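Local coordinates for protein vanadium-dependent bromoperoxidase (Corallina officinalis, PDB 1QHB) that uses vanadate and hydrogen peroxide to brominate organic substrates, working as a calcium-stabilised dodecamer, at residues I171-F176 and P235-F240; P229-G234 and L537-A542; L27-V32 and L571-L576. All blocks are in the same frame, centred on the assembly; numbering follows the deposited sequence.

Contact 1 of 3, residues I171-F176 and P235-F240; sequences IEFSEF and PYLSQF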
loop_
_atom_site.group_PDB
_atom_site.type_symbol
_atom_site.label_atom_id
_atom_site.label_comp_id
_atom_site.label_asym_id
_atom_site.label_seq_id
_atom_site.Cartn_x
_atom_site.Cartn_y
_atom_site.Cartn_z
ATOM N N ILE A 171 -52.455 -38.757 19.392
ATOM C CA ILE A 171 -52.891 -38.152 20.632
ATOM C C ILE A 171 -53.035 -36.649 20.421
ATOM O O ILE A 171 -52.174 -36.011 19.792
ATOM C CB ILE A 171 -51.840 -38.440 21.717
ATOM C CG1 ILE A 171 -51.960 -39.927 22.097
ATOM C CG2 ILE A 171 -52.051 -37.590 22.954
ATOM C CD1 ILE A 171 -50.989 -40.399 23.150
ATOM N N GLU A 172 -54.088 -36.049 20.985
ATOM C CA GLU A 172 -54.325 -34.645 20.894
ATOM C C GLU A 172 -53.572 -33.836 21.932
ATOM O O GLU A 172 -53.625 -34.153 23.115
ATOM C CB GLU A 172 -55.833 -34.294 21.069
ATOM C CG GLU A 172 -56.644 -35.004 20.002
ATOM C CD GLU A 172 -58.115 -34.662 20.004
ATOM O OE1 GLU A 172 -58.570 -33.697 20.642
ATOM O OE2 GLU A 172 -58.858 -35.351 19.285
ATOM N N PHE A 173 -52.947 -32.740 21.506
ATOM C CA PHE A 173 -52.248 -31.886 22.464
ATOM C C PHE A 173 -53.129 -31.469 23.638
ATOM O O PHE A 173 -52.726 -31.507 24.802
ATOM C CB PHE A 173 -51.782 -30.609 21.755
ATOM C CG PHE A 173 -50.625 -30.874 20.831
ATOM C CD1 PHE A 173 -49.399 -31.217 21.372
ATOM C CD2 PHE A 173 -50.769 -30.790 19.465
ATOM C CE1 PHE A 173 -48.317 -31.479 20.544
ATOM C CE2 PHE A 173 -49.666 -31.009 18.644
ATOM C CZ PHE A 173 -48.467 -31.368 19.175
ATOM N N SER A 174 -54.386 -31.094 23.395
ATOM C CA SER A 174 -55.270 -30.684 24.464
ATOM C C SER A 174 -55.691 -31.815 25.381
ATOM O O SER A 174 -56.423 -31.541 26.334
ATOM C CB SER A 174 -56.534 -30.041 23.852
ATOM O OG SER A 174 -56.225 -28.775 23.304
ATOM N N GLU A 175 -55.350 -33.050 25.141
ATOM C CA GLU A 175 -55.748 -34.191 25.933
ATOM C C GLU A 175 -54.596 -34.951 26.544
ATOM O O GLU A 175 -54.744 -36.126 26.877
ATOM C CB GLU A 175 -56.551 -35.156 25.029
ATOM C CG GLU A 175 -57.879 -34.502 24.652
ATOM C CD GLU A 175 -58.811 -35.407 23.857
ATOM O OE1 GLU A 175 -58.330 -36.343 23.200
ATOM O OE2 GLU A 175 -60.037 -35.139 23.878
ATOM N N PHE A 176 -53.443 -34.310 26.700
ATOM C CA PHE A 176 -52.281 -34.937 27.307
ATOM C C PHE A 176 -52.574 -35.338 28.751
ATOM O O PHE A 176 -52.007 -36.286 29.286
ATOM C CB PHE A 176 -51.111 -33.945 27.314
ATOM C CG PHE A 176 -50.182 -34.009 26.152
ATOM C CD1 PHE A 176 -50.589 -34.440 24.908
ATOM C CD2 PHE A 176 -48.865 -33.579 26.307
ATOM C CE1 PHE A 176 -49.725 -34.508 23.827
ATOM C CE2 PHE A 176 -47.994 -33.641 25.248
ATOM C CZ PHE A 176 -48.419 -34.086 24.015
ATOM N N PRO A 235 -49.779 -23.408 27.305
ATOM C CA PRO A 235 -50.094 -24.434 26.334
ATOM C C PRO A 235 -48.893 -24.846 25.505
ATOM O O PRO A 235 -47.950 -24.081 25.309
ATOM C CB PRO A 235 -51.205 -23.856 25.487
ATOM C CG PRO A 235 -51.707 -22.678 26.249
ATOM C CD PRO A 235 -50.572 -22.178 27.088
ATOM N N TYR A 236 -48.989 -26.061 24.965
ATOM C CA TYR A 236 -47.917 -26.643 24.192
ATOM C C TYR A 236 -47.656 -25.792 22.953
ATOM O O TYR A 236 -46.515 -25.555 22.590
ATOM C CB TYR A 236 -48.355 -28.070 23.783
ATOM C CG TYR A 236 -47.181 -28.763 23.125
ATOM C CD1 TYR A 236 -46.854 -28.468 21.816
ATOM C CD2 TYR A 236 -46.393 -29.665 23.806
ATOM C CE1 TYR A 236 -45.766 -29.035 21.192
ATOM C CE2 TYR A 236 -45.301 -30.267 23.167
ATOM C CZ TYR A 236 -44.985 -29.928 21.891
ATOM O OH TYR A 236 -43.902 -30.463 21.238
ATOM N N LEU A 237 -48.732 -25.482 22.211
ATOM C CA LEU A 237 -48.640 -24.765 20.958
ATOM C C LEU A 237 -48.613 -23.250 21.136
ATOM O O LEU A 237 -49.311 -22.602 21.920
ATOM C CB LEU A 237 -49.778 -25.112 20.005
ATOM C CG LEU A 237 -49.818 -26.574 19.535
ATOM C CD1 LEU A 237 -51.162 -26.872 18.898
ATOM C CD2 LEU A 237 -48.717 -26.907 18.543
ATOM N N SER A 238 -47.685 -22.676 20.358
ATOM C CA SER A 238 -47.493 -21.244 20.386
ATOM C C SER A 238 -48.800 -20.651 19.949
ATOM O O SER A 238 -49.400 -21.143 18.960
ATOM C CB SER A 238 -46.370 -20.888 19.370
ATOM O OG SER A 238 -46.341 -19.459 19.205
ATOM N N GLN A 239 -49.188 -19.489 20.483
ATOM C CA GLN A 239 -50.395 -18.834 20.002
ATOM C C GLN A 239 -50.281 -18.550 18.513
ATOM O O GLN A 239 -51.260 -18.504 17.760
ATOM C CB GLN A 239 -50.595 -17.460 20.712
ATOM C CG GLN A 239 -50.799 -17.599 22.229
ATOM C CD GLN A 239 -52.076 -18.408 22.502
ATOM O OE1 GLN A 239 -53.184 -17.972 22.160
ATOM N NE2 GLN A 239 -51.831 -19.585 23.057
ATOM N N PHE A 240 -49.084 -18.289 18.013
ATOM C CA PHE A 240 -48.858 -17.857 16.643
ATOM C C PHE A 240 -49.079 -18.904 15.568
ATOM O O PHE A 240 -49.094 -18.518 14.364
ATOM C CB PHE A 240 -47.417 -17.284 16.528
ATOM C CG PHE A 240 -47.220 -16.042 17.374
ATOM C CD1 PHE A 240 -48.056 -14.955 17.294
ATOM C CD2 PHE A 240 -46.177 -15.978 18.265
ATOM C CE1 PHE A 240 -47.831 -13.822 18.060
ATOM C CE2 PHE A 240 -45.964 -14.865 19.061
ATOM C CZ PHE A 240 -46.785 -13.790 18.965
#
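The rings of Phe173 and Tyr236 form an offset stack, and with Leu237 beside it this pair makes up the apolar join between two loops. The ring centroids lie 4.6 Å apart and the planes are inclined by 28°, so the rings overlap in part and open like a shallow wedge. The overlap runs along one side of each ring: Phe173 CE1 sits over one face of Tyr236, toward the rim, and comes within 3.6 Å of Tyr236 CD1, while Phe173 CD1 stands 3.7 Å from Tyr236 CG. Tyr236 reaches across because its CG is anti to the backbone N (chi1 -173°), which sends the ring out toward 171-176. Phe173 answers from the short 3-10 turn at 173-174.

Leu237 makes the second apolar contact. Its side chain runs at about a right angle to that of Phe173, and Leu237 CD1 lies 4.0 Å from Phe173 CD2, on the side of the ring away from the CD1-CE1 edge used in the stack.

No hydrogen bond spans the two segments; several polar groups bond within one segment or to residues beyond both. On the first side, Glu175 N bonds to Glu172 O at 2.9 Å and closes the 3-10 turn. On the second, Ser238 OG accepts from Phe240 N at 3.2 Å, an ST turn that bends the chain just after Leu237. The hydroxyl of Tyr236 bonds to Phe224 O, and the ring also packs on Ile543 and Met547 of helix 530-548, the helix that carries Arg545, a residue of the vanadate-binding site.

The example illustrates an apolar join between irregular segments: ring overlap and one leucine methyl supply the contact, while the hydroxyl's bond to Phe224 O probably limits how the Tyr236 ring can turn.

Contact 2 of 3, residues P229-G234 and L537-A542; sequences PGSEVG and LADNVA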
loop_
_atom_site.group_PDB
_atom_site.type_symbol
_atom_site.label_atom_id
_atom_site.label_comp_id
_atom_site.label_asym_id
_atom_site.label_seq_id
_atom_site.Cartn_x
_atom_site.Cartn_y
_atom_site.Cartn_z
ATOM N N PRO A 229 -36.511 -20.673 26.614
ATOM C CA PRO A 229 -37.264 -19.962 27.612
ATOM C C PRO A 229 -38.626 -19.595 27.032
ATOM O O PRO A 229 -38.652 -18.948 25.974
ATOM C CB PRO A 229 -36.451 -18.706 27.949
ATOM C CG PRO A 229 -35.113 -18.988 27.393
ATOM C CD PRO A 229 -35.192 -20.038 26.318
ATOM N N GLY A 230 -39.674 -20.005 27.736
ATOM C CA GLY A 230 -41.021 -19.645 27.231
ATOM C C GLY A 230 -41.740 -20.905 26.751
ATOM O O GLY A 230 -42.980 -20.967 26.876
ATOM N N SER A 231 -41.021 -21.895 26.229
ATOM C CA SER A 231 -41.628 -23.119 25.763
ATOM C C SER A 231 -42.337 -23.959 26.817
ATOM O O SER A 231 -43.294 -24.676 26.479
ATOM C CB SER A 231 -40.586 -24.057 25.096
ATOM O OG SER A 231 -40.270 -23.460 23.845
ATOM N N GLU A 232 -41.899 -23.878 28.066
ATOM C CA GLU A 232 -42.538 -24.628 29.139
ATOM C C GLU A 232 -43.629 -23.910 29.880
ATOM O O GLU A 232 -44.229 -24.498 30.767
ATOM C CB GLU A 232 -41.450 -25.171 30.101
ATOM C CG GLU A 232 -40.808 -26.325 29.328
ATOM C CD GLU A 232 -39.617 -27.020 29.921
ATOM O OE1 GLU A 232 -39.547 -27.237 31.138
ATOM O OE2 GLU A 232 -38.713 -27.402 29.148
ATOM N N VAL A 233 -43.987 -22.701 29.443
ATOM C CA VAL A 233 -45.045 -21.959 30.111
ATOM C C VAL A 233 -46.329 -22.074 29.339
ATOM O O VAL A 233 -46.286 -21.727 28.152
ATOM C CB VAL A 233 -44.672 -20.452 30.176
ATOM C CG1 VAL A 233 -45.789 -19.645 30.854
ATOM C CG2 VAL A 233 -43.366 -20.255 30.941
ATOM N N GLY A 234 -47.440 -22.463 29.929
ATOM C CA GLY A 234 -48.687 -22.392 29.163
ATOM C C GLY A 234 -48.840 -23.570 28.224
ATOM O O GLY A 234 -48.235 -24.647 28.326
ATOM N N LEU A 537 -42.722 -21.116 19.393
ATOM C CA LEU A 537 -42.979 -21.378 17.993
ATOM C C LEU A 537 -41.752 -21.994 17.299
ATOM O O LEU A 537 -41.842 -23.008 16.571
ATOM C CB LEU A 537 -43.340 -20.060 17.294
ATOM C CG LEU A 537 -43.631 -20.106 15.779
ATOM C CD1 LEU A 537 -44.857 -20.950 15.510
ATOM C CD2 LEU A 537 -43.849 -18.703 15.225
ATOM N N ALA A 538 -40.575 -21.440 17.573
ATOM C CA ALA A 538 -39.333 -22.053 17.087
ATOM C C ALA A 538 -39.219 -23.475 17.570
ATOM O O ALA A 538 -38.955 -24.394 16.801
ATOM C CB ALA A 538 -38.099 -21.262 17.549
ATOM N N ASP A 539 -39.489 -23.667 18.893
ATOM C CA ASP A 539 -39.456 -25.035 19.415
ATOM C C ASP A 539 -40.534 -25.906 18.777
ATOM O O ASP A 539 -40.260 -27.089 18.574
ATOM C CB ASP A 539 -39.549 -25.030 20.936
ATOM C CG ASP A 539 -38.251 -25.120 21.689
ATOM O OD1 ASP A 539 -37.232 -25.651 21.144
ATOM O OD2 ASP A 539 -38.198 -24.680 22.872
ATOM N N ASN A 540 -41.733 -25.430 18.514
ATOM C CA ASN A 540 -42.798 -26.244 17.918
ATOM C C ASN A 540 -42.436 -26.731 16.521
ATOM O O ASN A 540 -42.606 -27.875 16.092
ATOM C CB ASN A 540 -44.049 -25.379 17.790
ATOM C CG ASN A 540 -44.852 -25.063 19.036
ATOM O OD1 ASN A 540 -45.709 -24.189 18.935
ATOM N ND2 ASN A 540 -44.656 -25.712 20.175
ATOM N N VAL A 541 -41.876 -25.813 15.694
ATOM C CA VAL A 541 -41.488 -26.227 14.347
ATOM C C VAL A 541 -40.325 -27.199 14.392
ATOM O O VAL A 541 -40.341 -28.205 13.679
ATOM C CB VAL A 541 -41.156 -24.995 13.505
ATOM C CG1 VAL A 541 -40.560 -25.376 12.155
ATOM C CG2 VAL A 541 -42.413 -24.126 13.396
ATOM N N ALA A 542 -39.320 -27.020 15.205
ATOM C CA ALA A 542 -38.147 -27.867 15.319
ATOM C C ALA A 542 -38.530 -29.226 15.883
ATOM O O ALA A 542 -38.129 -30.239 15.286
ATOM C CB ALA A 542 -37.161 -27.184 16.312
#
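Asp539 OD2 accepts two hydrogen bonds from one loop: the hydroxyl of Ser231, with Ser231 OG at 2.6 Å from Asp539 OD2, and the backbone N of Leu228. The serine donates to the anti lone pair of OD2. Ser231 CB follows its hydroxyl in, 3.3 Å from Asp539 OD2, and on the aspartate side the methylene joins the contact, with Asp539 CB 3.4 Å from Ser231 OG. With chi1 at -73° the serine hydroxyl swings opposite its own carbonyl carbon, at a position whose side chain already leaves the main chain toward the helix.

Ser231 occupies the second position of a type I beta turn running from Gly230 to Val233, closed by Val233 N to Gly230 O at 3.3 Å. The turn is thus pinned by its corner to helix 530-548, part of the helical core of the vanadium haloperoxidase fold. Leu560 of helix 553-574 packs against Asp539, and both bonded residues are buried. Two donors on a buried carboxylate oxygen would be expected to stabilise its negative charge. Ser231 O and Gly234 O both bond to Arg225 NH1, which helps to hold the turn from within its own loop. Nearby, the loop gains further ties to the same helix, through Pro229 O to Asn535 and Val233 O to Lys536.

Contact 3 of 3, residues L27-V32 and L571-L576; sequences LARGAV and LEEQSL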
loop_
_atom_site.group_PDB
_atom_site.type_symbol
_atom_site.label_atom_id
_atom_site.label_comp_id
_atom_site.label_asym_id
_atom_site.label_seq_id
_atom_site.Cartn_x
_atom_site.Cartn_y
_atom_site.Cartn_z
ATOM N N LEU A 27 -14.450 -10.328 9.335
ATOM C CA LEU A 27 -13.158 -11.012 9.353
ATOM C C LEU A 27 -12.583 -10.979 10.777
ATOM O O LEU A 27 -12.119 -11.991 11.328
ATOM C CB LEU A 27 -12.177 -10.337 8.369
ATOM C CG LEU A 27 -10.754 -10.861 8.399
ATOM C CD1 LEU A 27 -10.667 -12.333 7.991
ATOM C CD2 LEU A 27 -9.877 -10.089 7.422
ATOM N N ALA A 28 -12.710 -9.857 11.487
ATOM C CA ALA A 28 -12.189 -9.751 12.829
ATOM C C ALA A 28 -12.910 -10.639 13.818
ATOM O O ALA A 28 -12.305 -10.912 14.878
ATOM C CB ALA A 28 -12.174 -8.309 13.331
ATOM N N ARG A 29 -14.100 -11.192 13.550
ATOM C CA ARG A 29 -14.730 -12.052 14.544
ATOM C C ARG A 29 -13.956 -13.347 14.729
ATOM O O ARG A 29 -14.104 -13.896 15.815
ATOM C CB ARG A 29 -16.130 -12.561 14.232
ATOM C CG ARG A 29 -17.163 -11.474 14.161
ATOM C CD ARG A 29 -18.517 -12.194 13.979
ATOM N NE ARG A 29 -19.470 -11.154 13.626
ATOM C CZ ARG A 29 -19.997 -10.918 12.445
ATOM N NH1 ARG A 29 -19.732 -11.618 11.358
ATOM N NH2 ARG A 29 -20.841 -9.913 12.456
ATOM N N GLY A 30 -13.208 -13.776 13.731
ATOM C CA GLY A 30 -12.420 -14.987 13.875
ATOM C C GLY A 30 -13.295 -16.136 13.348
ATOM O O GLY A 30 -14.482 -15.931 13.091
ATOM N N ALA A 31 -12.682 -17.273 13.181
ATOM C CA ALA A 31 -13.379 -18.467 12.707
ATOM C C ALA A 31 -13.127 -19.557 13.739
ATOM O O ALA A 31 -12.087 -19.524 14.399
ATOM C CB ALA A 31 -12.896 -18.831 11.308
ATOM N N VAL A 32 -14.103 -20.379 14.089
ATOM C CA VAL A 32 -13.829 -21.459 15.038
ATOM C C VAL A 32 -13.881 -22.773 14.260
ATOM O O VAL A 32 -14.604 -22.942 13.282
ATOM C CB VAL A 32 -14.766 -21.510 16.240
ATOM C CG1 VAL A 32 -14.721 -20.159 16.990
ATOM C CG2 VAL A 32 -16.174 -21.797 15.813
ATOM N N LEU A 571 -27.154 -8.720 11.833
ATOM C CA LEU A 571 -27.569 -7.397 12.375
ATOM C C LEU A 571 -26.355 -6.526 12.670
ATOM O O LEU A 571 -26.398 -5.314 12.436
ATOM C CB LEU A 571 -28.326 -7.574 13.688
ATOM C CG LEU A 571 -29.731 -8.154 13.461
ATOM C CD1 LEU A 571 -30.375 -8.410 14.808
ATOM C CD2 LEU A 571 -30.521 -7.208 12.597
ATOM N N GLU A 572 -25.305 -7.113 13.227
ATOM C CA GLU A 572 -24.102 -6.308 13.537
ATOM C C GLU A 572 -23.446 -5.673 12.311
ATOM O O GLU A 572 -23.032 -4.522 12.381
ATOM C CB GLU A 572 -22.964 -7.095 14.210
ATOM C CG GLU A 572 -23.448 -7.654 15.557
ATOM C CD GLU A 572 -22.397 -8.543 16.202
ATOM O OE1 GLU A 572 -21.515 -9.044 15.464
ATOM O OE2 GLU A 572 -22.473 -8.725 17.439
ATOM N N GLU A 573 -23.360 -6.439 11.229
ATOM C CA GLU A 573 -22.785 -5.914 9.991
ATOM C C GLU A 573 -23.664 -4.847 9.357
ATOM O O GLU A 573 -23.075 -3.854 8.881
ATOM C CB GLU A 573 -22.566 -7.058 9.008
ATOM C CG GLU A 573 -21.329 -7.861 9.415
ATOM C CD GLU A 573 -21.336 -9.209 8.690
ATOM O OE1 GLU A 573 -21.527 -9.270 7.457
ATOM O OE2 GLU A 573 -21.140 -10.190 9.440
ATOM N N GLN A 574 -24.961 -5.030 9.427
ATOM C CA GLN A 574 -25.902 -4.058 8.902
ATOM C C GLN A 574 -25.980 -2.797 9.719
ATOM O O GLN A 574 -26.393 -1.747 9.195
ATOM C CB GLN A 574 -27.299 -4.698 8.823
ATOM C CG GLN A 574 -27.383 -5.530 7.532
ATOM C CD GLN A 574 -28.826 -6.053 7.349
ATOM O OE1 GLN A 574 -29.728 -5.737 8.105
ATOM N NE2 GLN A 574 -29.008 -6.855 6.311
ATOM N N SER A 575 -25.497 -2.787 10.954
ATOM C CA SER A 575 -25.534 -1.603 11.787
ATOM C C SER A 575 -24.596 -0.546 11.239
ATOM O O SER A 575 -24.820 0.635 11.498
ATOM C CB SER A 575 -25.177 -1.909 13.244
ATOM O OG SER A 575 -23.807 -2.265 13.356
ATOM N N LEU A 576 -23.606 -0.887 10.409
ATOM C CA LEU A 576 -22.728 0.109 9.830
ATOM C C LEU A 576 -23.412 0.904 8.741
ATOM O O LEU A 576 -22.886 1.943 8.388
ATOM C CB LEU A 576 -21.466 -0.536 9.279
ATOM C CG LEU A 576 -20.635 -1.344 10.305
ATOM C CD1 LEU A 576 -19.529 -2.056 9.545
ATOM C CD2 LEU A 576 -20.061 -0.440 11.376
#
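A salt-bridge network near the C-terminal ends of two helices joins helix 11-28 to helix 553-574: Arg29, close to the end of the first, presents its guanidinium edge to the carboxylates of Glu572 and Glu573, with NH2 bonding to each. The end of the guanidinium grips the single atom Glu573 OE2: Arg29 NH1, at 2.8 Å from it, comes nearly in line with the C-O bond, and Arg29 NH2, at 3.0 Å from the same OE2, uses the anti lone pair. Glu572 OE1 accepts from Arg29 NH2 at 3.2 Å through its anti lone pair, with a weak further bond from Arg29 NE at 3.5 Å. The Glu572 carboxylate is nearly coplanar with the guanidinium. Arg29 can span the gap because its chain is extended from CG to NE (chi2 -175°), carrying the charge across 11.0 Å between Arg29 CA and Glu572 CA, the nearest CA pair.

A leucine in place of Arg29 would probably leave Glu572 OE1 and Glu573 OE2 without their shared positive partner and weaken the tie between the helix ends. Glu573 has a further charged partner, since its OE1 pairs with Arg19 of a second subunit and also accepts from Gly136 N. The network therefore continues across a subunit boundary of the dodecamer: one arginine within the chain and one from a neighbour probably together balance the charge of Glu573, linking the attachment of the N-terminal helix to the assembly.

From the N terminus, helix 11-28 leads into 27-32, the first half of contact 3, whose partner lies 539 residues on, at the end of helix 553-574. The wide loop so closed encloses both other contacts. Contact 1 opens at 171-176, in the loop after helix 153-167; contact 2 opens at 229-234, directly before 235-240 closes contact 1, and closes on helix 530-548, so the two cross. They also touch: Asn540 probably hydrogen-bonds to the backbone of Tyr236 and Ser238, so the continuous loop 229-240 is tied to helix 530-548 at both contacts. Contact 3 stands apart, its nearest atoms about 15 Å from contact 2, but helices 530-548 and 553-574 are consecutive in the chain.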